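Local coordinates for ABC transporter substrate-binding protein (Rhizobium radiobacter, PDB 6TFX) that binds the opine mannopinic acid as the solute-binding protein of an ABC transporter, probably delivering it for import into the bacterium, at residues Asp264-Gln269 / Ala322-Pro327. Numbering follows the deposited sequence.
Sequences DIRVRQ and AEAGFP
The Ala324 methyl meets the start of helix 265-272: CB lies 3.7 Å from Val267 CG2 and 3.6 Å from Asp264 OD2. The same Val267 methyl, placed anti to its carbonyl carbon, also reaches Phe326 CE2 at 4.1 Å, approaching the ring obliquely. Alongside, the Arg266 guanidinium lays one face over the Glu323-Ala324 backbone, with Ala324 CA near the rim of the plane; Glu323 O is close to NH1 but badly angled for a bond. Two waters make the polar links: one donates to both Asp264 OD2 and Ala324 O, the other joins Arg266 NH1 to Glu323 OE1. Asp264 holds Arg266 side-on, Arg266 NE to Asp264 OD1 at 3.1 Å and NH2 to OD2 at 2.8 Å, helped by the bend at chi3 (-65°). OD1 also caps the helix, taking Arg266 N from above the carboxylate plane. Across the contact, helix 314-323 ends in a Schellman motif at Gly325, whose positive phi (95°) takes the chain out of the helix. The contact joins one helix start to another helix's end at the protein surface, away from the opine pocket; Val267 packs on Leu321 of helix 314-323, Phe326 on the loop at Pro261 ahead of helix 265-272.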
# COMPACT_ATOMS: atom_id res chain seq x y z
N ASP A 264 -23.93 -13.99 -11.65
CA ASP A 264 -24.18 -14.23 -13.07
C ASP A 264 -23.10 -13.43 -13.83
O ASP A 264 -23.02 -12.20 -13.70
CB ASP A 264 -25.57 -13.71 -13.47
CG ASP A 264 -26.00 -14.02 -14.90
OD1 ASP A 264 -25.12 -14.18 -15.78
OD2 ASP A 264 -27.22 -14.09 -15.15
N ILE A 265 -22.24 -14.13 -14.59
CA ILE A 265 -21.18 -13.44 -15.34
C ILE A 265 -21.73 -12.33 -16.24
O ILE A 265 -21.03 -11.33 -16.44
CB ILE A 265 -20.30 -14.46 -16.11
CG1 ILE A 265 -18.95 -13.78 -16.53
CG2 ILE A 265 -21.06 -15.13 -17.29
CD1 ILE A 265 -17.85 -14.73 -17.02
N ARG A 266 -22.95 -12.49 -16.79
CA ARG A 266 -23.53 -11.45 -17.68
C ARG A 266 -23.71 -10.12 -16.95
O ARG A 266 -23.55 -9.06 -17.55
CB ARG A 266 -24.85 -11.91 -18.27
CG ARG A 266 -24.66 -13.13 -19.18
CD ARG A 266 -26.00 -13.72 -19.58
NE ARG A 266 -26.71 -14.26 -18.42
CZ ARG A 266 -27.84 -14.95 -18.49
NH1 ARG A 266 -28.40 -15.19 -19.67
NH2 ARG A 266 -28.42 -15.39 -17.38
N VAL A 267 -24.05 -10.18 -15.65
CA VAL A 267 -24.22 -8.96 -14.85
C VAL A 267 -22.86 -8.31 -14.64
O VAL A 267 -22.74 -7.08 -14.71
CB VAL A 267 -24.98 -9.23 -13.53
CG1 VAL A 267 -25.14 -7.95 -12.71
CG2 VAL A 267 -26.34 -9.87 -13.81
N ARG A 268 -21.82 -9.12 -14.38
CA ARG A 268 -20.46 -8.58 -14.18
C ARG A 268 -19.97 -7.98 -15.50
O ARG A 268 -19.40 -6.88 -15.52
CB ARG A 268 -19.50 -9.69 -13.72
CG ARG A 268 -19.93 -10.30 -12.39
CD ARG A 268 -18.80 -11.04 -11.67
NE ARG A 268 -18.23 -12.14 -12.45
CZ ARG A 268 -18.67 -13.40 -12.40
NH1 ARG A 268 -19.78 -13.69 -11.72
NH2 ARG A 268 -18.05 -14.35 -13.07
N GLN A 269 -20.18 -8.70 -16.62
CA GLN A 269 -19.78 -8.19 -17.93
C GLN A 269 -20.50 -6.87 -18.23
O GLN A 269 -19.88 -5.92 -18.72
CB GLN A 269 -20.12 -9.21 -19.02
CG GLN A 269 -19.22 -10.45 -18.97
CD GLN A 269 -19.73 -11.54 -19.88
OE1 GLN A 269 -20.94 -11.67 -20.15
NE2 GLN A 269 -18.80 -12.38 -20.36
N ALA A 322 -30.71 -7.17 -19.62
CA ALA A 322 -32.05 -7.69 -20.01
C ALA A 322 -31.99 -9.23 -20.15
O ALA A 322 -32.88 -9.92 -19.64
CB ALA A 322 -32.51 -7.04 -21.32
N GLU A 323 -30.91 -9.77 -20.75
CA GLU A 323 -30.70 -11.23 -20.89
C GLU A 323 -30.62 -11.91 -19.52
O GLU A 323 -31.06 -13.06 -19.37
CB GLU A 323 -29.40 -11.52 -21.65
CG GLU A 323 -29.48 -11.26 -23.15
CD GLU A 323 -28.18 -11.42 -23.92
OE1 GLU A 323 -27.20 -11.96 -23.35
OE2 GLU A 323 -28.15 -11.03 -25.11
N ALA A 324 -30.02 -11.21 -18.52
CA ALA A 324 -29.84 -11.73 -17.16
C ALA A 324 -31.09 -11.59 -16.29
O ALA A 324 -31.08 -12.00 -15.13
CB ALA A 324 -28.65 -11.02 -16.50
N GLY A 325 -32.15 -10.99 -16.84
CA GLY A 325 -33.43 -10.84 -16.16
C GLY A 325 -33.64 -9.52 -15.43
O GLY A 325 -34.51 -9.43 -14.54
N PHE A 326 -32.88 -8.48 -15.84
CA PHE A 326 -32.98 -7.15 -15.26
C PHE A 326 -33.34 -6.13 -16.36
O PHE A 326 -32.51 -5.29 -16.72
CB PHE A 326 -31.65 -6.77 -14.59
CG PHE A 326 -31.34 -7.66 -13.42
CD1 PHE A 326 -31.90 -7.42 -12.17
CD2 PHE A 326 -30.50 -8.76 -13.57
CE1 PHE A 326 -31.64 -8.27 -11.09
CE2 PHE A 326 -30.23 -9.61 -12.48
CZ PHE A 326 -30.80 -9.36 -11.26
N PRO A 327 -34.58 -6.20 -16.91
CA PRO A 327 -34.96 -5.26 -17.98
C PRO A 327 -35.02 -3.79 -17.55
O PRO A 327 -34.97 -2.91 -18.40
CB PRO A 327 -36.33 -5.78 -18.44
CG PRO A 327 -36.90 -6.45 -17.24
CD PRO A 327 -35.70 -7.11 -16.58
O HOH W 1 -29.16 -13.25 -13.64
O HOH W 2 -27.64 -14.51 -22.43